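Local structure of Ara h 8 allergen isoform (Arachis hypogaea, 6V8J) at residues E8-P13 and S111-S116; G51-V56 and Y66-I71; Y83-G88 and V98-K103. The protein probably binds small apolar ligands in an internal cavity, as Bet v 1-type plant defence proteins do, possibly including abscisic acid. All coordinates share one frame; numbering follows the deposited sequence.

All three contacts are antiparallel strand pairings in one seven-stranded sheet, which runs 3-12, 110-121, 95-107, 80-87, 63-75, 53-60, 38-45 from one outer strand to the other. Along the chain, interaction 2 closes before interaction 3 opens, and both are nested inside the loop closed by interaction 1. Interactions 2 and 3 have centres 9 Å apart and touch through neighbouring strands 63-75 and 80-87; interactions 1 and 3 are 17 Å apart by centres and touch through strands 95-107 and 110-121. Interactions 1 and 2, 23 Å between centres, do not touch. Together they span most of the curved Bet v 1 sheet, in which the first strand of the chain, 3-12, pairs with the last, 110-121.

Interaction 1 (E8-P13 and S111-S116); sequences EESTSP and SKIKVS
Glu-9 presents its flat carboxylate to Lys-112: as modelled, the ammonium sits beside OE1, clearly off the carboxylate plane and far from OE2, a placement that is doubtful in detail because the 2.3 Å between Glu-9 OE1 and Lys-112 NZ is too short. The two are opposite charges joined in a salt bridge. The pairing is diagonal, because Glu-9 is in register with Lys-114 and Lys-112 with Thr-11; bends at chi2 (71°) and chi3 (139°) carry the lysine chain across to the glutamate. Lys-114 directs its own amine to Glu-105.

The backbone evidence is firmer. Glu-8, Ser-10 and Ser-12 each exchange two N-H...O=C bonds with Val-115, Ile-113 and Ser-111, respectively, as expected for antiparallel hydrogen-bonded pairs; from Val-115 N to Glu-8 O the distance is 2.9 Å, with 173° at the hydrogen. Between these pairs, CA-H...O contacts fill in, such as Thr-11 CA to Ser-111 O at 3.2 Å.

On the face carrying Ser-10, Ser-12 and Ile-113, the isoleucine is the apolar centre. Its CB lies 3.6 Å from Ser-10 OG, and its CD1 is 4.1 Å from Ser-12 CB.

This face turns toward the helices: Ile-113 packs on Phe-143 of helix 129-151 and Leu-19 of helix 16-25, while Ser-12 OG bonds Glu-147 and Glu-8 pairs with Lys-136. Strand 3-12 is an outer strand of the sheet, and strand 110-121 has strand 95-107 as its other neighbour.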
loop_
_atom_site.group_PDB
_atom_site.type_symbol
_atom_site.label_atom_id
_atom_site.label_comp_id
_atom_site.label_asym_id
_atom_site.label_seq_id
_atom_site.Cartn_x
_atom_site.Cartn_y
_atom_site.Cartn_z
ATOM N N GLU A 8 2.466 7.979 -10.375
ATOM C CA GLU A 8 3.352 7.009 -11.056
ATOM C C GLU A 8 2.500 6.101 -11.938
ATOM O O GLU A 8 1.480 5.621 -11.463
ATOM C CB GLU A 8 4.082 6.155 -10.021
ATOM C CG GLU A 8 4.985 6.968 -9.131
ATOM C CD GLU A 8 6.132 7.606 -9.877
ATOM O OE1 GLU A 8 7.164 7.847 -9.266
ATOM O OE2 GLU A 8 5.979 7.847 -11.065
ATOM N N GLU A 9 2.979 5.843 -13.148
ATOM C CA GLU A 9 2.403 4.831 -14.052
ATOM C C GLU A 9 3.489 3.772 -14.294
ATOM O O GLU A 9 4.642 4.174 -14.494
ATOM C CB GLU A 9 1.993 5.500 -15.362
ATOM C CG GLU A 9 1.153 6.751 -15.201
ATOM C CD GLU A 9 0.510 7.326 -16.457
ATOM O OE1 GLU A 9 -0.100 6.587 -17.187
ATOM O OE2 GLU A 9 0.597 8.531 -16.682
ATOM N N SER A 10 3.116 2.491 -14.304
ATOM C CA SER A 10 4.065 1.372 -14.569
ATOM C C SER A 10 3.326 0.199 -15.210
ATOM O O SER A 10 2.110 0.243 -15.226
ATOM C CB SER A 10 4.751 0.949 -13.308
ATOM O OG SER A 10 3.816 0.622 -12.305
ATOM N N THR A 11 4.053 -0.808 -15.707
ATOM C CA THR A 11 3.394 -1.984 -16.322
ATOM C C THR A 11 3.693 -3.249 -15.523
ATOM O O THR A 11 4.612 -3.260 -14.704
ATOM C CB THR A 11 3.723 -2.111 -17.815
ATOM O OG1 THR A 11 5.144 -2.201 -17.990
ATOM C CG2 THR A 11 3.108 -0.991 -18.622
ATOM N N SER A 12 2.907 -4.288 -15.764
ATOM C CA SER A 12 3.223 -5.671 -15.353
ATOM C C SER A 12 2.948 -6.621 -16.504
ATOM O O SER A 12 2.016 -6.374 -17.275
ATOM C CB SER A 12 2.410 -6.040 -14.167
ATOM O OG SER A 12 2.745 -7.341 -13.732
ATOM N N PRO A 13 3.691 -7.757 -16.635
ATOM C CA PRO A 13 3.226 -8.845 -17.484
ATOM C C PRO A 13 1.982 -9.567 -16.926
ATOM O O PRO A 13 1.309 -10.230 -17.717
ATOM C CB PRO A 13 4.431 -9.795 -17.540
ATOM C CG PRO A 13 5.162 -9.535 -16.220
ATOM C CD PRO A 13 4.987 -8.050 -15.983
ATOM N N SER A 111 -0.786 -5.755 -17.267
ATOM C CA SER A 111 -1.430 -4.611 -16.584
ATOM C C SER A 111 -0.665 -3.306 -16.848
ATOM O O SER A 111 0.554 -3.327 -17.049
ATOM C CB SER A 111 -1.566 -4.870 -15.116
ATOM O OG SER A 111 -2.431 -5.950 -14.871
ATOM N N LYS A 112 -1.420 -2.217 -16.903
ATOM C CA LYS A 112 -0.946 -0.845 -16.672
ATOM C C LYS A 112 -1.332 -0.495 -15.230
ATOM O O LYS A 112 -2.482 -0.717 -14.861
ATOM C CB LYS A 112 -1.648 0.057 -17.683
ATOM C CG LYS A 112 -1.698 1.531 -17.343
ATOM C CD LYS A 112 -0.382 2.247 -17.451
ATOM C CE LYS A 112 -0.490 3.626 -18.070
ATOM N NZ LYS A 112 0.669 4.494 -17.768
ATOM N N ILE A 113 -0.384 -0.009 -14.442
ATOM C CA ILE A 113 -0.660 0.250 -13.003
ATOM C C ILE A 113 -0.635 1.760 -12.810
ATOM O O ILE A 113 0.368 2.369 -13.142
ATOM C CB ILE A 113 0.373 -0.459 -12.105
ATOM C CG1 ILE A 113 0.350 -1.978 -12.287
ATOM C CG2 ILE A 113 0.202 -0.056 -10.652
ATOM C CD1 ILE A 113 1.671 -2.657 -12.016
ATOM N N LYS A 114 -1.714 2.329 -12.293
ATOM C CA LYS A 114 -1.722 3.783 -12.051
ATOM C C LYS A 114 -1.822 3.982 -10.541
ATOM O O LYS A 114 -2.726 3.416 -9.948
ATOM C CB LYS A 114 -2.863 4.419 -12.838
ATOM C CG LYS A 114 -2.859 4.099 -14.329
ATOM C CD LYS A 114 -3.941 4.780 -15.123
ATOM C CE LYS A 114 -5.257 4.040 -15.079
ATOM N NZ LYS A 114 -5.992 4.201 -16.350
ATOM N N VAL A 115 -0.858 4.697 -9.985
ATOM C CA VAL A 115 -0.869 5.038 -8.542
ATOM C C VAL A 115 -0.877 6.556 -8.394
ATOM O O VAL A 115 -0.073 7.231 -9.039
ATOM C CB VAL A 115 0.284 4.373 -7.776
ATOM C CG1 VAL A 115 0.416 4.941 -6.383
ATOM C CG2 VAL A 115 0.084 2.877 -7.708
ATOM N N SER A 116 -1.776 7.036 -7.540
ATOM C CA SER A 116 -1.721 8.431 -7.062
ATOM C C SER A 116 -1.493 8.414 -5.553
ATOM O O SER A 116 -2.210 7.712 -4.868
ATOM C CB SER A 116 -2.971 9.145 -7.431
ATOM O OG SER A 116 -2.815 10.518 -7.188
#

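Interaction 2 (G51-V56 and Y66-I71); sequences GTVKKV and YVLHKI
The beta hairpin of strands 53-60 and 63-75 supplies this contact, beginning where the glycine-rich loop characteristic of the Bet v 1 family runs into the first of these strands. Gly-51 belongs to that loop; its positive phi suits glycine, and its N donates to Ile-71 O at 2.8 Å. Ile-71 N returns a bond to Thr-52 O, after which Lys-54 with His-69 and Val-56 with Val-67 follow as antiparallel hydrogen-bonded pairs.

Lys-54 and His-69 make the main side-chain contact on one face of the sheet. His-69 CG lies opposite its backbone N (chi1 170°) while Lys-54 CG sits beside its own, which brings the two chains alongside. The extended lysine lays its methylenes over one imidazole face: CD sits 4.0 Å from the His-69 ring centroid, 29° off the ring normal, a CH-pi contact. Its NZ continues to a salt bridge with Asp-28. The imidazole is further held by a hydrogen bond between NE2 and Tyr-81 OH, and the Tyr-83 ring meets it from the side opposite Lys-54, with planes at about 10°, limiting its rotation.

On the sheet face carrying Lys-54 and His-69, Val-56 CB meets Val-67 CG2 at 4.0 Å. On the face of Val-53 and Leu-68, Val-53 CG1 touches Leu-68 CD2 at 4.2 Å, and the Val-53 and Lys-70 side chains cross at an angle, Val-53 CG2 4.0 Å from Lys-70 CD.

Strand 38-45 borders the hairpin on one side, where Ile-41 touches Lys-54 and Val-56; strand 80-87 borders it on the other, where Ile-85 packs on Val-67 and His-69.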
loop_
_atom_site.group_PDB
_atom_site.type_symbol
_atom_site.label_atom_id
_atom_site.label_comp_id
_atom_site.label_asym_id
_atom_site.label_seq_id
_atom_site.Cartn_x
_atom_site.Cartn_y
_atom_site.Cartn_z
ATOM N N GLY A 51 -14.060 1.593 4.728
ATOM C CA GLY A 51 -14.146 1.981 6.146
ATOM C C GLY A 51 -13.400 1.017 7.030
ATOM O O GLY A 51 -13.078 1.410 8.162
ATOM N N THR A 52 -13.152 -0.203 6.542
ATOM C CA THR A 52 -12.340 -1.248 7.223
ATOM C C THR A 52 -10.965 -0.700 7.615
ATOM O O THR A 52 -10.262 -0.136 6.736
ATOM C CB THR A 52 -12.127 -2.474 6.330
ATOM O OG1 THR A 52 -13.414 -3.083 6.150
ATOM C CG2 THR A 52 -11.198 -3.477 6.953
ATOM N N VAL A 53 -10.614 -0.847 8.886
ATOM C CA VAL A 53 -9.261 -0.505 9.386
ATOM C C VAL A 53 -8.537 -1.819 9.729
ATOM O O VAL A 53 -9.150 -2.730 10.366
ATOM C CB VAL A 53 -9.307 0.473 10.563
ATOM C CG1 VAL A 53 -7.944 0.646 11.234
ATOM C CG2 VAL A 53 -9.780 1.829 10.076
ATOM N N LYS A 54 -7.286 -1.882 9.300
ATOM C CA LYS A 54 -6.347 -3.007 9.534
ATOM C C LYS A 54 -5.150 -2.489 10.320
ATOM O O LYS A 54 -4.765 -1.300 10.126
ATOM C CB LYS A 54 -5.779 -3.607 8.246
ATOM C CG LYS A 54 -6.707 -3.701 7.048
ATOM C CD LYS A 54 -5.922 -4.085 5.829
ATOM C CE LYS A 54 -6.731 -4.271 4.561
ATOM N NZ LYS A 54 -5.881 -4.798 3.474
ATOM N N LYS A 55 -4.607 -3.345 11.184
ATOM C CA LYS A 55 -3.345 -3.091 11.916
ATOM C C LYS A 55 -2.254 -3.957 11.292
ATOM O O LYS A 55 -2.442 -5.170 11.221
ATOM C CB LYS A 55 -3.559 -3.387 13.407
ATOM C CG LYS A 55 -2.299 -3.562 14.254
ATOM C CD LYS A 55 -2.580 -3.891 15.722
ATOM C CE LYS A 55 -3.073 -2.659 16.461
ATOM N NZ LYS A 55 -3.872 -2.932 17.692
ATOM N N VAL A 56 -1.192 -3.326 10.793
ATOM C CA VAL A 56 0.012 -3.963 10.195
ATOM C C VAL A 56 1.104 -3.882 11.259
ATOM O O VAL A 56 1.509 -2.763 11.603
ATOM C CB VAL A 56 0.442 -3.293 8.873
ATOM C CG1 VAL A 56 1.650 -3.966 8.265
ATOM C CG2 VAL A 56 -0.700 -3.230 7.860
ATOM N N TYR A 66 3.482 -0.283 14.467
ATOM C CA TYR A 66 2.118 -0.624 14.011
ATOM C C TYR A 66 1.654 0.531 13.129
ATOM O O TYR A 66 1.567 1.652 13.621
ATOM C CB TYR A 66 1.179 -0.850 15.198
ATOM C CG TYR A 66 1.784 -1.558 16.382
ATOM C CD1 TYR A 66 2.525 -0.866 17.315
ATOM C CD2 TYR A 66 1.605 -2.912 16.582
ATOM C CE1 TYR A 66 3.079 -1.494 18.412
ATOM C CE2 TYR A 66 2.155 -3.561 17.673
ATOM C CZ TYR A 66 2.899 -2.848 18.588
ATOM O OH TYR A 66 3.469 -3.453 19.664
ATOM N N VAL A 67 1.393 0.255 11.862
ATOM C CA VAL A 67 0.749 1.304 11.039
ATOM C C VAL A 67 -0.701 0.877 10.803
ATOM O O VAL A 67 -0.957 -0.330 10.749
ATOM C CB VAL A 67 1.528 1.648 9.758
ATOM C CG1 VAL A 67 2.889 2.247 10.054
ATOM C CG2 VAL A 67 1.615 0.495 8.786
ATOM N N LEU A 68 -1.619 1.838 10.821
ATOM C CA LEU A 68 -3.041 1.521 10.563
ATOM C C LEU A 68 -3.329 1.811 9.093
ATOM O O LEU A 68 -2.822 2.800 8.575
ATOM C CB LEU A 68 -3.934 2.350 11.491
ATOM C CG LEU A 68 -3.808 2.053 12.987
ATOM C CD1 LEU A 68 -4.619 3.019 13.812
ATOM C CD2 LEU A 68 -4.238 0.644 13.307
ATOM N N HIS A 69 -4.172 0.977 8.511
ATOM C CA HIS A 69 -4.494 0.952 7.070
ATOM C C HIS A 69 -6.021 0.951 6.910
ATOM O O HIS A 69 -6.647 -0.018 7.332
ATOM C CB HIS A 69 -3.770 -0.253 6.462
ATOM C CG HIS A 69 -4.131 -0.596 5.069
ATOM N ND1 HIS A 69 -3.178 -0.829 4.106
ATOM C CD2 HIS A 69 -5.322 -0.792 4.479
ATOM C CE1 HIS A 69 -3.777 -1.143 2.984
ATOM N NE2 HIS A 69 -5.083 -1.122 3.184
ATOM N N LYS A 70 -6.570 2.041 6.365
ATOM C CA LYS A 70 -8.026 2.219 6.174
ATOM C C LYS A 70 -8.352 2.020 4.693
ATOM O O LYS A 70 -7.688 2.668 3.864
ATOM C CB LYS A 70 -8.460 3.615 6.624
ATOM C CG LYS A 70 -9.965 3.863 6.560
ATOM C CD LYS A 70 -10.479 4.906 7.562
ATOM C CE LYS A 70 -11.952 5.183 7.381
ATOM N NZ LYS A 70 -12.606 5.565 8.655
ATOM N N ILE A 71 -9.387 1.238 4.370
ATOM C CA ILE A 71 -9.889 1.147 2.969
ATOM C C ILE A 71 -10.748 2.387 2.690
ATOM O O ILE A 71 -11.758 2.598 3.390
ATOM C CB ILE A 71 -10.643 -0.162 2.673
ATOM C CG1 ILE A 71 -9.854 -1.409 3.096
ATOM C CG2 ILE A 71 -11.022 -0.196 1.200
ATOM C CD1 ILE A 71 -10.504 -2.743 2.712
#

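Interaction 3 (Y83-G88 and V98-K103); sequences YTISGG and VSFKTK
This is an antiparallel pairing within the beta hairpin of strands 80-87 and 95-107, near the middle of the sheet and about 6 Å from the centre of the chain, with aromatic packing on one face and a hydroxyl pair on the other. Two hydrogen-bonded pairs define the register, Tyr-83 with Phe-100 and Ile-85 with Val-98. Phe-100 N to Tyr-83 O is 2.8 Å, and Ile-85 N meets Val-98 O with 173° at the hydrogen. Between them, Thr-84 and Ser-99 form a non-hydrogen-bonded pair whose CA atoms are 4.3 Å apart.

The rings of Tyr-83 and Phe-100 are nearly parallel, at 10°, but slid so far that they barely overlap, with centroids 4.8 Å apart. What lies over the tyrosine face is Phe-100 CB, 3.8 Å from the Tyr-83 centroid, a CH-pi contact; in return, Tyr-83 OH stands over the phenylalanine face near its rim, 3.5 Å from Phe-100 CG. Tyr-83 reaches there because its CG lies between the backbone N and carbonyl carbon (chi1 63°), swinging the ring across the neighbouring strand. Thr-102 CG2 approaches the tyrosine edge, and Ile-85 CG1 touches Phe-100 CE2 at 3.9 Å. Phe-100 also packs on Val-135 and Ser-139 of helix 129-151.

On the opposite face, Ser-99 OG donates to Thr-84 OG1 at 2.8 Å, and that oxygen also bonds Asp-72 OD2, so two partners grip it in a short polar chain over three strands.

The chemistry is therefore divided by face: the aromatic and aliphatic groups share one face, from which Phe-100 reaches the long helix, consistent with the lining of the ligand pocket known in Bet v 1 relatives, while hydroxyls and a carboxylate pair on the other side.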
loop_
_atom_site.group_PDB
_atom_site.type_symbol
_atom_site.label_atom_id
_atom_site.label_comp_id
_atom_site.label_asym_id
_atom_site.label_seq_id
_atom_site.Cartn_x
_atom_site.Cartn_y
_atom_site.Cartn_z
ATOM N N TYR A 83 -6.548 3.492 -0.255
ATOM C CA TYR A 83 -6.346 3.246 1.194
ATOM C C TYR A 83 -5.444 4.332 1.768
ATOM O O TYR A 83 -4.732 5.042 0.992
ATOM C CB TYR A 83 -5.736 1.852 1.408
ATOM C CG TYR A 83 -4.369 1.658 0.800
ATOM C CD1 TYR A 83 -4.196 1.457 -0.562
ATOM C CD2 TYR A 83 -3.245 1.703 1.594
ATOM C CE1 TYR A 83 -2.940 1.261 -1.113
ATOM C CE2 TYR A 83 -1.982 1.487 1.070
ATOM C CZ TYR A 83 -1.829 1.294 -0.286
ATOM O OH TYR A 83 -0.562 1.184 -0.733
ATOM N N THR A 84 -5.530 4.488 3.090
ATOM C CA THR A 84 -4.767 5.486 3.862
ATOM C C THR A 84 -3.965 4.768 4.952
ATOM O O THR A 84 -4.564 3.954 5.666
ATOM C CB THR A 84 -5.703 6.588 4.373
ATOM O OG1 THR A 84 -6.226 7.230 3.204
ATOM C CG2 THR A 84 -4.999 7.565 5.284
ATOM N N ILE A 85 -2.683 5.122 5.070
ATOM C CA ILE A 85 -1.682 4.615 6.058
ATOM C C ILE A 85 -1.456 5.734 7.082
ATOM O O ILE A 85 -1.333 6.913 6.648
ATOM C CB ILE A 85 -0.356 4.260 5.349
ATOM C CG1 ILE A 85 -0.517 3.232 4.225
ATOM C CG2 ILE A 85 0.691 3.847 6.360
ATOM C CD1 ILE A 85 -1.102 1.905 4.671
ATOM N N SER A 86 -1.487 5.364 8.353
ATOM C CA SER A 86 -1.176 6.273 9.478
ATOM C C SER A 86 -0.711 5.452 10.685
ATOM O O SER A 86 -0.775 4.234 10.620
ATOM C CB SER A 86 -2.381 7.097 9.821
ATOM O OG SER A 86 -3.509 6.271 10.010
ATOM N N GLY A 87 -0.289 6.132 11.745
ATOM C CA GLY A 87 0.206 5.451 12.954
ATOM C C GLY A 87 1.715 5.416 12.942
ATOM O O GLY A 87 2.309 6.402 12.502
ATOM N N GLY A 88 2.305 4.314 13.405
ATOM C CA GLY A 88 3.768 4.231 13.566
ATOM C C GLY A 88 4.315 5.420 14.328
ATOM O O GLY A 88 5.194 6.095 13.797
ATOM N N VAL A 98 -0.781 9.033 4.822
ATOM C CA VAL A 98 -0.483 8.922 3.362
ATOM C C VAL A 98 -1.655 8.205 2.701
ATOM O O VAL A 98 -1.932 7.052 3.063
ATOM C CB VAL A 98 0.870 8.248 3.072
ATOM C CG1 VAL A 98 1.214 8.365 1.587
ATOM C CG2 VAL A 98 1.984 8.841 3.912
ATOM N N SER A 99 -2.277 8.863 1.728
ATOM C CA SER A 99 -3.434 8.340 0.962
ATOM C C SER A 99 -2.964 7.899 -0.428
ATOM O O SER A 99 -2.357 8.712 -1.152
ATOM C CB SER A 99 -4.544 9.345 0.882
ATOM O OG SER A 99 -5.073 9.548 2.164
ATOM N N PHE A 100 -3.246 6.633 -0.738
ATOM C CA PHE A 100 -2.996 5.964 -2.024
ATOM C C PHE A 100 -4.305 5.802 -2.786
ATOM O O PHE A 100 -5.349 5.360 -2.166
ATOM C CB PHE A 100 -2.375 4.595 -1.764
ATOM C CG PHE A 100 -0.994 4.620 -1.165
ATOM C CD1 PHE A 100 0.107 4.659 -1.991
ATOM C CD2 PHE A 100 -0.804 4.678 0.213
ATOM C CE1 PHE A 100 1.388 4.710 -1.461
ATOM C CE2 PHE A 100 0.472 4.739 0.738
ATOM C CZ PHE A 100 1.561 4.716 -0.106
ATOM N N LYS A 101 -4.267 6.147 -4.078
ATOM C CA LYS A 101 -5.323 5.759 -5.049
ATOM C C LYS A 101 -4.646 4.904 -6.132
ATOM O O LYS A 101 -3.679 5.381 -6.786
ATOM C CB LYS A 101 -6.057 6.980 -5.605
ATOM C CG LYS A 101 -6.674 7.879 -4.544
ATOM C CD LYS A 101 -6.920 9.319 -4.959
ATOM C CE LYS A 101 -8.239 9.453 -5.664
ATOM N NZ LYS A 101 -8.243 10.622 -6.573
ATOM N N THR A 102 -5.137 3.672 -6.262
ATOM C CA THR A 102 -4.515 2.645 -7.132
ATOM C C THR A 102 -5.575 2.158 -8.117
ATOM O O THR A 102 -6.720 1.967 -7.705
ATOM C CB THR A 102 -3.845 1.528 -6.313
ATOM O OG1 THR A 102 -4.813 0.666 -5.728
ATOM C CG2 THR A 102 -2.889 2.054 -5.269
ATOM N N LYS A 103 -5.175 1.989 -9.371
ATOM C CA LYS A 103 -6.077 1.410 -10.386
ATOM C C LYS A 103 -5.250 0.635 -11.426
ATOM O O LYS A 103 -4.220 1.141 -11.867
ATOM C CB LYS A 103 -6.885 2.550 -11.009
ATOM C CG LYS A 103 -7.938 2.128 -12.014
ATOM C CD LYS A 103 -8.615 3.294 -12.679
ATOM C CE LYS A 103 -9.861 2.882 -13.432
ATOM N NZ LYS A 103 -9.540 1.886 -14.470
#